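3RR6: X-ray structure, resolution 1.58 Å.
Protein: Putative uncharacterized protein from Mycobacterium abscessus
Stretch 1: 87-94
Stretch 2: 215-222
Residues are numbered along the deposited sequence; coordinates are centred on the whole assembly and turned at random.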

ATOM      1  N   GLU A  87      21.733  -5.560  -2.583  1.00 27.57           N
ATOM      2  CA  GLU A  87      21.861  -5.832  -1.158  1.00 26.38           C
ATOM      3  C   GLU A  87      20.621  -6.601  -0.721  1.00 23.86           C
ATOM      4  O   GLU A  87      19.579  -6.532  -1.385  1.00 23.02           O
ATOM      5  N   SER A  88      20.730  -7.332   0.385  1.00 21.79           N
ATOM      6  CA  SER A  88      19.595  -8.103   0.885  1.00 20.08           C
ATOM      7  C   SER A  88      18.488  -7.163   1.347  1.00 18.08           C
ATOM      8  O   SER A  88      18.758  -6.018   1.715  1.00 17.56           O
ATOM      9  N   PRO A  89      17.232  -7.639   1.318  1.00 15.90           N
ATOM     10  CA  PRO A  89      16.120  -6.785   1.759  1.00 14.91           C
ATOM     11  C   PRO A  89      16.259  -6.277   3.197  1.00 14.29           C
ATOM     12  O   PRO A  89      16.772  -7.000   4.065  1.00 14.43           O
ATOM     13  N   VAL A  90      15.798  -5.047   3.427  1.00 13.66           N
ATOM     14  CA  VAL A  90      15.688  -4.485   4.761  1.00 13.73           C
ATOM     15  C   VAL A  90      14.203  -4.267   5.020  1.00 13.48           C
ATOM     16  O   VAL A  90      13.568  -3.486   4.306  1.00 14.72           O
ATOM     17  N   ILE A  91      13.641  -4.978   5.989  1.00 13.13           N
ATOM     18  CA  ILE A  91      12.195  -4.867   6.242  1.00 12.64           C
ATOM     19  C   ILE A  91      11.914  -4.198   7.575  1.00 13.15           C
ATOM     20  O   ILE A  91      12.756  -4.170   8.461  1.00 12.82           O
ATOM     21  N   PHE A  92      10.711  -3.653   7.689  1.00 13.13           N
ATOM     22  CA  PHE A  92      10.238  -3.108   8.965  1.00 13.69           C
ATOM     23  C   PHE A  92       8.736  -3.244   9.009  1.00 12.96           C
ATOM     24  O   PHE A  92       8.116  -3.642   8.014  1.00 13.16           O
ATOM     25  N   ILE A  93       8.163  -2.993  10.180  1.00 12.13           N
ATOM     26  CA  ILE A  93       6.729  -3.136  10.374  1.00 11.88           C
ATOM     27  C   ILE A  93       6.093  -1.806  10.726  1.00 11.82           C
ATOM     28  O   ILE A  93       6.637  -1.035  11.523  1.00 13.67           O
ATOM     29  N   LYS A  94       4.953  -1.551  10.107  1.00 10.98           N
ATOM     30  CA  LYS A  94       4.073  -0.458  10.490  1.00 11.61           C
ATOM     31  C   LYS A  94       2.873  -1.086  11.187  1.00 11.98           C
ATOM     32  O   LYS A  94       2.345  -2.090  10.725  1.00 11.73           O
ATOM     33  N   GLU A 215       8.980 -14.195  -0.607  1.00 11.20           N
ATOM     34  CA  GLU A 215       9.919 -15.215  -0.140  1.00 12.05           C
ATOM     35  C   GLU A 215      10.710 -14.769   1.096  1.00 12.43           C
ATOM     36  O   GLU A 215      10.817 -15.509   2.083  1.00 12.67           O
ATOM     37  N   TRP A 216      11.243 -13.554   1.056  1.00 11.40           N
ATOM     38  CA  TRP A 216      12.032 -13.045   2.177  1.00 11.39           C
ATOM     39  C   TRP A 216      11.176 -12.871   3.427  1.00 11.24           C
ATOM     40  O   TRP A 216      11.540 -13.359   4.509  1.00 11.17           O
ATOM     41  N   VAL A 217      10.055 -12.173   3.286  1.00 10.72           N
ATOM     42  CA  VAL A 217       9.219 -11.850   4.450  1.00 10.62           C
ATOM     43  C   VAL A 217       8.635 -13.130   5.056  1.00 11.35           C
ATOM     44  O   VAL A 217       8.651 -13.304   6.266  1.00 10.91           O
ATOM     45  N   SER A 218       8.131 -14.034   4.211  1.00 11.24           N
ATOM     46  CA  SER A 218       7.501 -15.250   4.734  1.00 11.42           C
ATOM     47  C   SER A 218       8.501 -16.262   5.284  1.00 12.15           C
ATOM     48  O   SER A 218       8.099 -17.179   5.988  1.00 12.29           O
ATOM     49  N   ALA A 219       9.790 -16.124   4.975  1.00 12.11           N
ATOM     50  CA  ALA A 219      10.806 -16.949   5.619  1.00 12.44           C
ATOM     51  C   ALA A 219      11.007 -16.514   7.073  1.00 12.59           C
ATOM     52  O   ALA A 219      11.368 -17.327   7.930  1.00 14.09           O
ATOM     53  N   VAL A 220      10.783 -15.229   7.332  1.00 12.04           N
ATOM     54  CA  VAL A 220      10.898 -14.660   8.685  1.00 11.74           C
ATOM     55  C   VAL A 220       9.652 -14.932   9.511  1.00 11.54           C
ATOM     56  O   VAL A 220       9.742 -15.500  10.594  1.00 11.90           O
ATOM     57  N   MET A 221       8.491 -14.534   8.993  1.00 11.20           N
ATOM     58  CA  MET A 221       7.259 -14.497   9.784  1.00 11.38           C
ATOM     59  C   MET A 221       6.087 -15.077   9.014  1.00 11.20           C
ATOM     60  O   MET A 221       5.978 -14.908   7.790  1.00 11.41           O
ATOM     61  N   THR A 222       5.202 -15.744   9.742  1.00 11.27           N
ATOM     62  CA  THR A 222       3.926 -16.171   9.185  1.00 12.03           C
ATOM     63  C   THR A 222       3.130 -14.950   8.717  1.00 11.78           C
ATOM     64  O   THR A 222       3.064 -13.920   9.399  1.00 11.88           O
TER

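Packing of strand 91-94 and the loop before it against the helix that runs through Trp216 and Val217 and the residues after it. Trp216, Ile91 and Pro89 cover the most surface, and all three point toward the opposing stretch. Trp216 (chi1 t, chi2 -94°) lays one indole face under Pro89: the proline CB sits 3.6 Å from the centroid of the five-membered ring, 7° off its normal, a CH-pi contact, and Pro89 CG lies 3.6 Å from Trp216 CD2. At the far end of the indole, Ser88 (p) brings its CB to 3.9 Å from Trp216 CH2. Ile91 (chi1 p, chi2 t) reaches the second stretch with both arms: CG2 packs 3.9 Å from Trp216 CD1 and 4.1 Å from CG2 of Val217 (t), while CD1 extends to 4.1 Å from Met221 CE and 4.5 Å from CG2 of Val220 (t). Met221 (p, t, p) also meets Ile93 (m, t), whose CB points sideways but whose CD1 comes within 4.3 Å of Met221 CE. Val90 and Phe92, set between Pro89, Ile91 and Ile93 in sequence, point away. No direct hydrogen bond joins the stretches; instead, water 1 donates to Pro89 O (2.8 Å) and accepts from Ile91 N (3.2 Å) and Trp216 NE1 (3.1 Å), tying the indole nitrogen to the backbone beside its apolar contacts.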

ATOM      1  CB  GLU A  87      21.972  -4.528  -0.366  1.00 26.87           C
ATOM      2  CG  GLU A  87      23.229  -3.713  -0.666  1.00 30.64           C
ATOM      3  CD  GLU A  87      24.500  -4.462  -0.325  1.00 34.77           C
ATOM      4  OE1 GLU A  87      24.622  -4.946   0.824  1.00 38.51           O
ATOM      5  OE2 GLU A  87      25.383  -4.569  -1.206  1.00 38.70           O
ATOM      6  CB  SER A  88      20.007  -9.062   2.009  1.00 20.38           C
ATOM      7  OG  SER A  88      20.838  -8.421   2.956  1.00 22.33           O
ATOM      8  CB  PRO A  89      14.913  -7.721   1.664  1.00 14.90           C
ATOM      9  CG  PRO A  89      15.294  -8.695   0.616  1.00 14.93           C
ATOM     10  CD  PRO A  89      16.743  -8.937   0.830  1.00 16.00           C
ATOM     11  CB  VAL A  90      16.425  -3.133   4.863  1.00 13.73           C
ATOM     12  CG1 VAL A  90      16.171  -2.488   6.213  1.00 14.91           C
ATOM     13  CG2 VAL A  90      17.916  -3.323   4.646  1.00 15.16           C
ATOM     14  CB  ILE A  91      11.481  -6.240   6.178  1.00 12.62           C
ATOM     15  CG1 ILE A  91      11.988  -7.188   7.274  1.00 12.55           C
ATOM     16  CG2 ILE A  91      11.674  -6.851   4.789  1.00 13.50           C
ATOM     17  CD1 ILE A  91      11.175  -8.475   7.424  1.00 14.11           C
ATOM     18  CB  PHE A  92      10.666  -1.654   9.140  1.00 14.88           C
ATOM     19  CG  PHE A  92      10.482  -0.833   7.919  1.00 17.35           C
ATOM     20  CD1 PHE A  92      11.489  -0.781   6.956  1.00 21.60           C
ATOM     21  CD2 PHE A  92       9.307  -0.136   7.704  1.00 22.94           C
ATOM     22  CE1 PHE A  92      11.331  -0.045   5.811  1.00 24.47           C
ATOM     23  CE2 PHE A  92       9.145   0.614   6.540  1.00 23.38           C
ATOM     24  CZ  PHE A  92      10.157   0.649   5.598  1.00 23.18           C
ATOM     25  CB  ILE A  93       6.400  -4.169  11.461  1.00 11.86           C
ATOM     26  CG1 ILE A  93       6.699  -5.571  10.940  1.00 13.95           C
ATOM     27  CG2 ILE A  93       4.934  -4.077  11.898  1.00 13.68           C
ATOM     28  CD1 ILE A  93       6.772  -6.624  12.022  1.00 15.38           C
ATOM     29  CB  LYS A  94       3.652   0.347   9.267  1.00 11.92           C
ATOM     30  CG  LYS A  94       4.819   1.102   8.612  1.00 12.60           C
ATOM     31  CD  LYS A  94       4.483   1.639   7.213  1.00 12.96           C
ATOM     32  CE  LYS A  94       3.612   2.872   7.207  1.00 12.79           C
ATOM     33  NZ  LYS A  94       4.371   4.165   7.435  1.00 12.42           N
ATOM     34  CB  GLU A 215      10.875 -15.644  -1.261  1.00 12.52           C
ATOM     35  CG  GLU A 215      11.784 -16.799  -0.882  1.00 14.28           C
ATOM     36  CD  GLU A 215      12.676 -17.250  -2.011  1.00 18.11           C
ATOM     37  OE1 GLU A 215      12.158 -17.738  -3.029  1.00 18.68           O
ATOM     38  OE2 GLU A 215      13.913 -17.126  -1.872  1.00 23.95           O
ATOM     39  CB  TRP A 216      12.695 -11.719   1.802  1.00 11.52           C
ATOM     40  CG  TRP A 216      13.602 -11.153   2.844  1.00 11.58           C
ATOM     41  CD1 TRP A 216      13.273 -10.242   3.813  1.00 11.49           C
ATOM     42  CD2 TRP A 216      15.000 -11.427   3.012  1.00 11.62           C
ATOM     43  NE1 TRP A 216      14.378  -9.947   4.577  1.00 12.03           N
ATOM     44  CE2 TRP A 216      15.452 -10.652   4.103  1.00 12.06           C
ATOM     45  CE3 TRP A 216      15.916 -12.244   2.342  1.00 12.81           C
ATOM     46  CZ2 TRP A 216      16.776 -10.678   4.541  1.00 13.46           C
ATOM     47  CZ3 TRP A 216      17.226 -12.269   2.781  1.00 13.75           C
ATOM     48  CH2 TRP A 216      17.643 -11.490   3.874  1.00 13.66           C
ATOM     49  CB  VAL A 217       8.122 -10.857   4.104  1.00 10.66           C
ATOM     50  CG1 VAL A 217       7.184 -10.651   5.323  1.00 11.29           C
ATOM     51  CG2 VAL A 217       8.728  -9.532   3.661  1.00 10.81           C
ATOM     52  CB  SER A 218       6.603 -15.900   3.689  1.00 12.04           C
ATOM     53  OG  SER A 218       7.370 -16.549   2.690  1.00 12.21           O
ATOM     54  CB  ALA A 219      12.132 -16.854   4.851  1.00 13.07           C
ATOM     55  CB  VAL A 220      11.121 -13.138   8.636  1.00 11.06           C
ATOM     56  CG1 VAL A 220      11.286 -12.566  10.043  1.00 11.70           C
ATOM     57  CG2 VAL A 220      12.349 -12.798   7.816  1.00 11.54           C
ATOM     58  CB  MET A 221       6.933 -13.060  10.208  1.00 11.30           C
ATOM     59  CG  MET A 221       6.767 -12.081   9.064  1.00 12.03           C
ATOM     60  SD  MET A 221       6.678 -10.362   9.631  1.00 13.75           S
ATOM     61  CE  MET A 221       8.401 -10.059  10.052  1.00 15.58           C
ATOM     62  CB  THR A 222       3.117 -16.963  10.216  1.00 12.30           C
ATOM     63  OG1 THR A 222       3.759 -18.218  10.469  1.00 12.89           O
ATOM     64  CG2 THR A 222       1.696 -17.225   9.723  1.00 13.36           C
TER
HETATM   65  O   HOH W   1      15.376  -7.676   6.383  1.00 11.84           O